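Local coordinates for protein inositol 2-dehydrogenase/D-chiro-inositol 3-dehydrogenase (Lactobacillus casei, PDB 4MIO) that oxidises myo-inositol and D-chiro-inositol to their keto derivatives, 2-keto-myo-inositol and 1-keto-D-chiro-inositol, with NAD(+) probably serving as the hydride acceptor, at residues G6-G11 with A32-D37; M13-I18 with V45-L50; F125-D130 with L174-D179. All coordinates share one frame; numbering follows the deposited sequence.

From the N terminus, strand 3-8, helix 12-24 and strand 28-34 form a beta-alpha-beta unit, and contact 1 closes it by pairing G6-G11 with A32-D37. Contact 2 crosses contact 1: M13-I18 lies on the helix within that loop, whereas V45-L50, around the end of helix 38-47, follows it. The two touch directly, with V7 and T10 packing on I18 and V33 on V45. Contact 3 comes later, its centre about 24 Å from those of the other two, and joins the loop after strand 121-123 to helix 168-185 of the C-terminal part. All three approach the same dinucleotide: contact 1 at its adenosine, contact 2 at its nicotinamide-side phosphate, contact 3 at its carboxamide.

Contact 1: G6-G11 with A32-D37. With NAI (1,4-dihydronicotinamide adenine dinucleotide), chain E.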
# COMPACT_ATOMS: atom_id res chain seq x y z
N GLY A 6 -42.91 10.07 8.85
CA GLY A 6 -43.05 11.47 8.52
C GLY A 6 -41.71 12.20 8.50
O GLY A 6 -40.92 12.00 9.36
N VAL A 7 -41.53 13.05 7.53
CA VAL A 7 -40.30 13.80 7.39
C VAL A 7 -40.53 15.31 7.57
O VAL A 7 -41.28 15.89 6.87
CB VAL A 7 -39.64 13.57 6.02
CG1 VAL A 7 -38.30 14.24 5.96
CG2 VAL A 7 -39.47 12.12 5.74
N ILE A 8 -39.86 15.87 8.55
CA ILE A 8 -39.92 17.27 8.88
C ILE A 8 -38.63 17.98 8.37
O ILE A 8 -37.58 17.83 8.94
CB ILE A 8 -40.06 17.48 10.36
CG1 ILE A 8 -41.32 16.79 10.91
CG2 ILE A 8 -40.04 18.96 10.69
CD1 ILE A 8 -41.36 16.64 12.34
N GLY A 9 -38.79 18.73 7.31
CA GLY A 9 -37.70 19.38 6.62
C GLY A 9 -37.34 18.59 5.39
O GLY A 9 -36.73 17.54 5.50
N THR A 10 -37.71 19.08 4.23
CA THR A 10 -37.47 18.40 2.98
C THR A 10 -36.51 19.15 2.07
O THR A 10 -36.81 19.41 0.93
CB THR A 10 -38.77 18.07 2.25
OG1 THR A 10 -39.41 19.27 1.85
CG2 THR A 10 -39.72 17.31 3.17
N GLY A 11 -35.34 19.46 2.62
CA GLY A 11 -34.27 20.10 1.89
C GLY A 11 -33.31 19.09 1.33
O GLY A 11 -33.73 18.07 0.93
N ALA A 32 -45.97 11.19 5.10
CA ALA A 32 -46.19 12.59 5.49
C ALA A 32 -44.91 13.41 5.43
O ALA A 32 -43.86 12.94 5.78
CB ALA A 32 -46.76 12.68 6.84
N VAL A 33 -45.04 14.66 5.00
CA VAL A 33 -43.94 15.61 4.97
C VAL A 33 -44.40 16.98 5.44
O VAL A 33 -45.56 17.28 5.39
CB VAL A 33 -43.33 15.77 3.57
CG1 VAL A 33 -42.74 14.50 3.09
CG2 VAL A 33 -44.37 16.25 2.57
N THR A 34 -43.47 17.78 5.90
CA THR A 34 -43.70 19.18 6.20
C THR A 34 -42.41 19.99 6.03
O THR A 34 -41.35 19.52 6.30
CB THR A 34 -44.33 19.41 7.59
OG1 THR A 34 -44.75 20.76 7.70
CG2 THR A 34 -43.41 19.13 8.68
N ASP A 35 -42.56 21.25 5.62
CA ASP A 35 -41.44 22.16 5.44
C ASP A 35 -41.99 23.59 5.53
O ASP A 35 -43.08 23.81 5.11
CB ASP A 35 -40.80 21.90 4.08
CG ASP A 35 -39.43 22.53 3.94
OD1 ASP A 35 -39.35 23.74 3.92
OD2 ASP A 35 -38.44 21.80 3.89
N ILE A 36 -41.24 24.51 6.10
CA ILE A 36 -41.66 25.90 6.17
C ILE A 36 -41.80 26.44 4.78
O ILE A 36 -42.53 27.39 4.53
CB ILE A 36 -40.72 26.77 6.98
CG1 ILE A 36 -39.29 26.74 6.42
CG2 ILE A 36 -40.73 26.35 8.39
CD1 ILE A 36 -38.36 27.56 7.19
N ASP A 37 -41.10 25.82 3.86
CA ASP A 37 -41.25 26.08 2.49
C ASP A 37 -42.17 25.08 1.86
O ASP A 37 -41.78 24.10 1.31
CB ASP A 37 -39.91 26.12 1.79
CG ASP A 37 -40.01 26.45 0.34
OD1 ASP A 37 -41.11 26.49 -0.18
OD2 ASP A 37 -39.00 26.63 -0.31
PA NAI E . -31.33 22.52 3.87
O1A NAI E . -31.33 23.91 4.19
O2A NAI E . -31.16 22.08 2.56
O5B NAI E . -32.72 21.92 4.27
C5B NAI E . -33.41 22.23 5.42
C4B NAI E . -34.92 22.24 5.16
O4B NAI E . -35.62 22.46 6.35
C3B NAI E . -35.36 23.42 4.30
O3B NAI E . -36.15 22.96 3.27
C2B NAI E . -36.11 24.32 5.24
O2B NAI E . -37.08 25.10 4.58
C1B NAI E . -36.72 23.34 6.17
N9A NAI E . -36.99 23.88 7.48
C8A NAI E . -36.28 24.74 8.16
N7A NAI E . -36.79 24.93 9.36
C5A NAI E . -37.86 24.18 9.46
C6A NAI E . -38.88 23.90 10.45
N6A NAI E . -38.92 24.46 11.64
N1A NAI E . -39.80 23.00 10.14
C2A NAI E . -39.83 22.42 8.99
N3A NAI E . -38.96 22.64 8.04
C4A NAI E . -37.97 23.49 8.23
O3 NAI E . -30.29 21.90 4.91
PN NAI E . -29.77 20.36 4.97
O1N NAI E . -28.43 20.28 4.43
O2N NAI E . -30.71 19.50 4.33
O5D NAI E . -29.57 20.04 6.44
C5D NAI E . -30.66 19.67 7.25
C4D NAI E . -30.16 19.07 8.53
O4D NAI E . -29.40 17.93 8.21
C3D NAI E . -29.20 19.98 9.25
O3D NAI E . -29.42 19.78 10.62
C2D NAI E . -27.85 19.44 8.85
O2D NAI E . -26.99 19.71 9.89
C1D NAI E . -28.14 17.97 8.82
N1N NAI E . -27.14 17.26 8.01
C2N NAI E . -26.45 16.25 8.49
C3N NAI E . -25.49 15.59 7.75
C7N NAI E . -24.69 14.44 8.34
O7N NAI E . -23.66 14.15 7.82
N7N NAI E . -25.16 13.83 9.39
C4N NAI E . -25.25 15.96 6.33
C5N NAI E . -26.10 17.05 5.94
C6N NAI E . -26.99 17.62 6.79
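The beta-alpha-beta unit of the NAD-binding Rossmann fold is closed here by parallel strands, G6-I8 beside A32-T34, their axes 4.6 Å apart and 8° from parallel. V7 N donates to A32 O (2.9 Å), V7 O accepts from T34 N (3.1 Å), and G9 N returns to T34 O (2.9 Å), carrying the ladder just beyond the strand. On one face I8 and T34 lie side by side, I8 CG1 3.8 Å from T34 CG2, while the T34 hydroxyl is hydrogen-bonded to Y55 O. On the other, the side chains of T10 and V33 cross at about a right angle, T10 CG2 touching V33 CB, and this side packs on helices 12-24 and 38-47. Past the strands D35 becomes the hub. Its CG is anti to the backbone N (chi1 -165°), which carries the carboxylate to the turn after G9. There OD2 takes T10 N at 2.8 Å on its anti lone pair, and OD1 likewise uses its anti lone pair for D37 N, an Asx turn. Both oxygens also hold the adenosine ribose: NAI O2B donates to D35 OD1 (2.7 Å) and NAI O3B to D35 OD2 (2.6 Å). At the backbone angles of G9 a side chain would press on the preceding carbonyl oxygen, and a CB on G11 would strike NAI O5B. With its carboxylate fixed by two backbone amides against both ribose hydroxyls, D35 would probably repel a 2'-phosphate, consistent with a preference for NAD over NADP.

Contact 2: M13-I18 with V45-L50; sequences MGRAHI and VRDFHL. With NAI (1,4-dihydronicotinamide adenine dinucleotide), chain E.
I18, on the first helix of the fold, and F48, at the end of helix 38-47, bring the two backbones nearest, with 7.8 Å between their CA atoms; a Schellman motif with H49 as its positive-phi residue turns the chain so that L50 also faces I18. The methyl CG2 of I18, anti to the backbone N, sits over one face of the F48 ring as a CH-pi contact, 4.0 Å from the centroid and offset toward the rim. L50 CD1 touches the same methyl at 4.1 Å. R15 lies across F48 and D47. Its chain bends at chi3 (65°), which sets one guanidinium face against F48 CE2, lying over its centre 4.0 Å from R15 CZ, with the two planes 50° apart. The guanidinium edge turns to D47: R15 NH2 reaches D47 OD2 at 2.7 Å on the anti side, in a salt bridge, and NH1 adds a weak bond to that oxygen. The carboxylate stands almost perpendicular to the guanidinium. At the N-terminal end of 13-18, M13 N donates almost straight to NAI O2N (2.8 Å). A helix whose first turn holds the pyrophosphate while its flank packs on the next helix is characteristic of the Rossmann fold.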
# COMPACT_ATOMS: atom_id res chain seq x y z
N MET A 13 -30.77 17.19 2.75
CA MET A 13 -30.62 15.93 3.49
C MET A 13 -31.97 15.26 3.72
O MET A 13 -32.07 14.08 3.71
CB MET A 13 -29.90 16.18 4.80
CG MET A 13 -29.48 14.96 5.54
SD MET A 13 -28.47 13.89 4.51
CE MET A 13 -27.52 13.05 5.74
N GLY A 14 -33.00 16.08 3.85
CA GLY A 14 -34.35 15.58 3.94
C GLY A 14 -34.72 14.78 2.73
O GLY A 14 -35.24 13.71 2.86
N ARG A 15 -34.43 15.29 1.55
CA ARG A 15 -34.72 14.60 0.33
C ARG A 15 -33.84 13.35 0.18
O ARG A 15 -34.27 12.35 -0.34
CB ARG A 15 -34.52 15.52 -0.86
CG ARG A 15 -35.61 16.58 -1.02
CD ARG A 15 -35.24 17.64 -2.09
NE ARG A 15 -35.14 17.10 -3.42
CZ ARG A 15 -36.16 16.93 -4.25
NH1 ARG A 15 -37.37 17.28 -3.90
NH2 ARG A 15 -35.97 16.43 -5.42
N ALA A 16 -32.63 13.45 0.68
CA ALA A 16 -31.73 12.32 0.68
C ALA A 16 -32.24 11.16 1.55
O ALA A 16 -32.15 10.06 1.18
CB ALA A 16 -30.35 12.73 1.08
N HIS A 17 -32.79 11.50 2.69
CA HIS A 17 -33.38 10.50 3.57
C HIS A 17 -34.66 9.93 2.97
O HIS A 17 -34.90 8.78 3.03
CB HIS A 17 -33.63 11.08 4.94
CG HIS A 17 -32.42 11.12 5.82
ND1 HIS A 17 -31.50 10.11 5.86
CD2 HIS A 17 -32.00 12.04 6.71
CE1 HIS A 17 -30.55 10.43 6.72
NE2 HIS A 17 -30.83 11.59 7.25
N ILE A 18 -35.47 10.78 2.35
CA ILE A 18 -36.63 10.30 1.62
C ILE A 18 -36.28 9.31 0.54
O ILE A 18 -36.87 8.29 0.42
CB ILE A 18 -37.48 11.48 1.03
CG1 ILE A 18 -38.09 12.30 2.15
CG2 ILE A 18 -38.53 10.96 0.07
CD1 ILE A 18 -38.68 13.58 1.71
N VAL A 45 -42.88 15.34 -2.41
CA VAL A 45 -43.91 14.36 -2.65
C VAL A 45 -43.95 14.04 -4.10
O VAL A 45 -44.05 12.93 -4.51
CB VAL A 45 -45.28 14.86 -2.18
CG1 VAL A 45 -46.36 13.95 -2.66
CG2 VAL A 45 -45.33 15.00 -0.72
N ARG A 46 -43.81 15.07 -4.90
CA ARG A 46 -43.86 14.93 -6.32
C ARG A 46 -42.67 14.19 -6.95
O ARG A 46 -42.84 13.28 -7.74
CB ARG A 46 -43.92 16.34 -6.89
CG ARG A 46 -44.35 16.47 -8.31
CD ARG A 46 -44.81 17.91 -8.62
NE ARG A 46 -43.70 18.83 -8.50
CZ ARG A 46 -43.69 19.88 -7.70
NH1 ARG A 46 -44.74 20.16 -6.98
NH2 ARG A 46 -42.66 20.66 -7.67
N ASP A 47 -41.48 14.61 -6.61
CA ASP A 47 -40.28 14.06 -7.19
C ASP A 47 -40.09 12.61 -6.83
O ASP A 47 -39.59 11.84 -7.61
CB ASP A 47 -39.08 14.86 -6.71
CG ASP A 47 -39.03 16.26 -7.32
OD1 ASP A 47 -39.77 16.54 -8.29
OD2 ASP A 47 -38.25 17.06 -6.79
N PHE A 48 -40.49 12.25 -5.63
CA PHE A 48 -40.33 10.88 -5.18
C PHE A 48 -41.56 10.01 -5.33
O PHE A 48 -41.57 8.90 -4.88
CB PHE A 48 -39.76 10.87 -3.75
CG PHE A 48 -38.40 11.42 -3.66
CD1 PHE A 48 -37.33 10.66 -4.05
CD2 PHE A 48 -38.19 12.69 -3.22
CE1 PHE A 48 -36.11 11.15 -3.97
CE2 PHE A 48 -36.95 13.18 -3.16
CZ PHE A 48 -35.91 12.39 -3.53
N HIS A 49 -42.59 10.53 -5.97
CA HIS A 49 -43.80 9.78 -6.24
C HIS A 49 -44.42 9.21 -4.96
O HIS A 49 -44.80 8.07 -4.92
CB HIS A 49 -43.56 8.65 -7.24
CG HIS A 49 -43.15 9.11 -8.60
ND1 HIS A 49 -42.22 10.08 -8.81
CD2 HIS A 49 -43.56 8.72 -9.82
CE1 HIS A 49 -42.06 10.27 -10.10
NE2 HIS A 49 -42.86 9.45 -10.73
N LEU A 50 -44.49 10.03 -3.94
CA LEU A 50 -44.99 9.60 -2.65
C LEU A 50 -46.50 9.62 -2.60
O LEU A 50 -47.12 10.38 -3.29
CB LEU A 50 -44.45 10.46 -1.53
CG LEU A 50 -42.94 10.61 -1.34
CD1 LEU A 50 -42.62 11.43 -0.17
CD2 LEU A 50 -42.30 9.26 -1.23
PA NAI E . -31.33 22.52 3.87
O1A NAI E . -31.33 23.91 4.19
O2A NAI E . -31.16 22.08 2.56
O5B NAI E . -32.72 21.92 4.27
C5B NAI E . -33.41 22.23 5.42
C4B NAI E . -34.92 22.24 5.16
O4B NAI E . -35.62 22.46 6.35
C3B NAI E . -35.36 23.42 4.30
O3B NAI E . -36.15 22.96 3.27
C2B NAI E . -36.11 24.32 5.24
O2B NAI E . -37.08 25.10 4.58
C1B NAI E . -36.72 23.34 6.17
N9A NAI E . -36.99 23.88 7.48
C8A NAI E . -36.28 24.74 8.16
N7A NAI E . -36.79 24.93 9.36
C5A NAI E . -37.86 24.18 9.46
C6A NAI E . -38.88 23.90 10.45
N6A NAI E . -38.92 24.46 11.64
N1A NAI E . -39.80 23.00 10.14
C2A NAI E . -39.83 22.42 8.99
N3A NAI E . -38.96 22.64 8.04
C4A NAI E . -37.97 23.49 8.23
O3 NAI E . -30.29 21.90 4.91
PN NAI E . -29.77 20.36 4.97
O1N NAI E . -28.43 20.28 4.43
O2N NAI E . -30.71 19.50 4.33
O5D NAI E . -29.57 20.04 6.44
C5D NAI E . -30.66 19.67 7.25
C4D NAI E . -30.16 19.07 8.53
O4D NAI E . -29.40 17.93 8.21
C3D NAI E . -29.20 19.98 9.25
O3D NAI E . -29.42 19.78 10.62
C2D NAI E . -27.85 19.44 8.85
O2D NAI E . -26.99 19.71 9.89
C1D NAI E . -28.14 17.97 8.82
N1N NAI E . -27.14 17.26 8.01
C2N NAI E . -26.45 16.25 8.49
C3N NAI E . -25.49 15.59 7.75
C7N NAI E . -24.69 14.44 8.34
O7N NAI E . -23.66 14.15 7.82
N7N NAI E . -25.16 13.83 9.39
C4N NAI E . -25.25 15.96 6.33
C5N NAI E . -26.10 17.05 5.94
C6N NAI E . -26.99 17.62 6.79

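Contact 3: F125-D130 with L174-D179; sequences FMRRYD and LIHEID. With NAI (1,4-dihydronicotinamide adenine dinucleotide), chain E.
F125 opens the loop that leaves the last Rossmann strand, curls through a 3-10 turn at 127-129 and packs on helix 168-185 of the C-terminal alpha/beta domain beside the nicotinamide. The F125 ring carries D179 on one face: D179 CB lies 3.7 Å from the centroid, its carboxylate stacked 11° from the ring plane, while I175 CG1 meets the ring edge. M126, bent at chi2 (-65°), swings its sulfur obliquely to the H176 ring, M126 SD 3.6 Å from H176 CE1. R127 lays its guanidinium over H176 CB and points its edge at E177, where NH1 and NH2 (2.8 Å from NH2 to E177 OE2) both grip that one oxygen from the same side of the carboxylate plane. A leucine in place of R127 would probably leave E177 OE2 without both donors and would take from E180 the salt bridge to R127. R128, extended from CG to NE, takes D179 side-on: NE to OD2 and NH2 to OD1, each 2.9 Å, and NH2 is shared with D306. The buried D179 carboxylate thus lies against a ring while two N-H groups hold it. Finally, one water joins the segments, accepting from R127 N at 3.0 Å and hydrogen-bonded to H176 ND1 at 2.9 Å.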
# COMPACT_ATOMS: atom_id res chain seq x y z
N PHE A 125 -25.53 10.69 13.79
CA PHE A 125 -24.08 10.58 13.73
C PHE A 125 -23.67 9.30 12.97
O PHE A 125 -23.46 8.29 13.56
CB PHE A 125 -23.44 10.63 15.12
CG PHE A 125 -23.55 11.97 15.82
CD1 PHE A 125 -22.99 13.08 15.28
CD2 PHE A 125 -24.19 12.08 17.02
CE1 PHE A 125 -23.08 14.30 15.92
CE2 PHE A 125 -24.28 13.31 17.65
CZ PHE A 125 -23.74 14.40 17.09
N MET A 126 -23.56 9.40 11.67
CA MET A 126 -23.36 8.23 10.83
C MET A 126 -21.99 7.58 10.87
O MET A 126 -21.86 6.49 10.44
CB MET A 126 -23.75 8.52 9.40
CG MET A 126 -22.69 9.23 8.60
SD MET A 126 -22.32 10.88 9.18
CE MET A 126 -20.93 11.30 8.09
N ARG A 127 -21.00 8.27 11.40
CA ARG A 127 -19.65 7.72 11.41
C ARG A 127 -19.58 6.34 12.06
O ARG A 127 -18.81 5.52 11.66
CB ARG A 127 -18.63 8.64 12.09
CG ARG A 127 -18.32 9.93 11.38
CD ARG A 127 -17.33 9.76 10.28
NE ARG A 127 -16.87 11.03 9.77
CZ ARG A 127 -15.81 11.66 10.22
NH1 ARG A 127 -15.08 11.13 11.17
NH2 ARG A 127 -15.48 12.81 9.71
N ARG A 128 -20.40 6.14 13.07
CA ARG A 128 -20.37 4.93 13.82
C ARG A 128 -20.80 3.72 12.98
O ARG A 128 -20.59 2.63 13.37
CB ARG A 128 -21.30 5.04 15.05
CG ARG A 128 -20.91 6.09 16.04
CD ARG A 128 -21.68 5.91 17.33
NE ARG A 128 -21.52 7.04 18.24
CZ ARG A 128 -21.90 7.01 19.49
NH1 ARG A 128 -22.42 5.92 19.99
NH2 ARG A 128 -21.75 8.06 20.25
N TYR A 129 -21.41 3.98 11.85
CA TYR A 129 -21.90 2.93 10.99
C TYR A 129 -20.97 2.67 9.80
O TYR A 129 -21.19 1.78 9.04
CB TYR A 129 -23.30 3.28 10.49
CG TYR A 129 -24.35 3.31 11.60
CD1 TYR A 129 -25.01 2.18 11.96
CD2 TYR A 129 -24.64 4.47 12.27
CE1 TYR A 129 -25.94 2.18 12.96
CE2 TYR A 129 -25.58 4.48 13.27
CZ TYR A 129 -26.23 3.33 13.61
OH TYR A 129 -27.17 3.30 14.58
N ASP A 130 -19.96 3.48 9.66
CA ASP A 130 -19.03 3.31 8.58
C ASP A 130 -18.26 2.04 8.81
O ASP A 130 -17.76 1.82 9.84
CB ASP A 130 -18.08 4.49 8.51
CG ASP A 130 -17.04 4.34 7.43
OD1 ASP A 130 -17.42 4.44 6.27
OD2 ASP A 130 -15.89 4.09 7.77
N LEU A 174 -15.99 19.06 12.58
CA LEU A 174 -15.38 18.37 13.71
C LEU A 174 -16.40 17.58 14.54
O LEU A 174 -16.06 16.68 15.23
CB LEU A 174 -14.62 19.37 14.63
CG LEU A 174 -13.82 18.78 15.78
CD1 LEU A 174 -12.67 17.93 15.29
CD2 LEU A 174 -13.33 19.85 16.67
N ILE A 175 -17.65 17.98 14.43
CA ILE A 175 -18.71 17.35 15.20
C ILE A 175 -18.72 15.84 15.01
O ILE A 175 -19.03 15.11 15.90
CB ILE A 175 -20.09 17.96 14.88
CG1 ILE A 175 -21.11 17.62 15.98
CG2 ILE A 175 -20.56 17.55 13.52
CD1 ILE A 175 -20.83 18.25 17.25
N HIS A 176 -18.33 15.40 13.84
CA HIS A 176 -18.28 13.99 13.56
C HIS A 176 -17.21 13.25 14.38
O HIS A 176 -17.45 12.22 14.92
CB HIS A 176 -18.11 13.77 12.06
CG HIS A 176 -19.29 14.18 11.26
ND1 HIS A 176 -20.45 13.44 11.23
CD2 HIS A 176 -19.53 15.26 10.50
CE1 HIS A 176 -21.33 14.05 10.48
NE2 HIS A 176 -20.79 15.15 10.01
N GLU A 177 -16.04 13.86 14.47
CA GLU A 177 -15.00 13.36 15.33
C GLU A 177 -15.39 13.49 16.80
O GLU A 177 -15.05 12.66 17.58
CB GLU A 177 -13.67 14.08 15.06
CG GLU A 177 -12.95 13.64 13.79
CD GLU A 177 -13.54 14.14 12.48
OE1 GLU A 177 -14.18 15.17 12.48
OE2 GLU A 177 -13.36 13.46 11.47
N ILE A 178 -16.07 14.56 17.13
CA ILE A 178 -16.53 14.76 18.50
C ILE A 178 -17.45 13.62 18.97
O ILE A 178 -17.29 13.13 20.05
CB ILE A 178 -17.22 16.13 18.65
CG1 ILE A 178 -16.17 17.26 18.72
CG2 ILE A 178 -18.11 16.13 19.89
CD1 ILE A 178 -16.73 18.63 18.63
N ASP A 179 -18.38 13.20 18.13
CA ASP A 179 -19.17 12.03 18.48
C ASP A 179 -18.38 10.73 18.45
O ASP A 179 -18.58 9.88 19.26
CB ASP A 179 -20.39 11.89 17.58
CG ASP A 179 -21.15 10.62 17.85
OD1 ASP A 179 -21.86 10.58 18.84
OD2 ASP A 179 -21.00 9.69 17.06
PA NAI E . -31.33 22.52 3.87
O1A NAI E . -31.33 23.91 4.19
O2A NAI E . -31.16 22.08 2.56
O5B NAI E . -32.72 21.92 4.27
C5B NAI E . -33.41 22.23 5.42
C4B NAI E . -34.92 22.24 5.16
O4B NAI E . -35.62 22.46 6.35
C3B NAI E . -35.36 23.42 4.30
O3B NAI E . -36.15 22.96 3.27
C2B NAI E . -36.11 24.32 5.24
O2B NAI E . -37.08 25.10 4.58
C1B NAI E . -36.72 23.34 6.17
N9A NAI E . -36.99 23.88 7.48
C8A NAI E . -36.28 24.74 8.16
N7A NAI E . -36.79 24.93 9.36
C5A NAI E . -37.86 24.18 9.46
C6A NAI E . -38.88 23.90 10.45
N6A NAI E . -38.92 24.46 11.64
N1A NAI E . -39.80 23.00 10.14
C2A NAI E . -39.83 22.42 8.99
N3A NAI E . -38.96 22.64 8.04
C4A NAI E . -37.97 23.49 8.23
O3 NAI E . -30.29 21.90 4.91
PN NAI E . -29.77 20.36 4.97
O1N NAI E . -28.43 20.28 4.43
O2N NAI E . -30.71 19.50 4.33
O5D NAI E . -29.57 20.04 6.44
C5D NAI E . -30.66 19.67 7.25
C4D NAI E . -30.16 19.07 8.53
O4D NAI E . -29.40 17.93 8.21
C3D NAI E . -29.20 19.98 9.25
O3D NAI E . -29.42 19.78 10.62
C2D NAI E . -27.85 19.44 8.85
O2D NAI E . -26.99 19.71 9.89
C1D NAI E . -28.14 17.97 8.82
N1N NAI E . -27.14 17.26 8.01
C2N NAI E . -26.45 16.25 8.49
C3N NAI E . -25.49 15.59 7.75
C7N NAI E . -24.69 14.44 8.34
O7N NAI E . -23.66 14.15 7.82
N7N NAI E . -25.16 13.83 9.39
C4N NAI E . -25.25 15.96 6.33
C5N NAI E . -26.10 17.05 5.94
C6N NAI E . -26.99 17.62 6.79
O HOH W 1 -21.09 11.01 12.69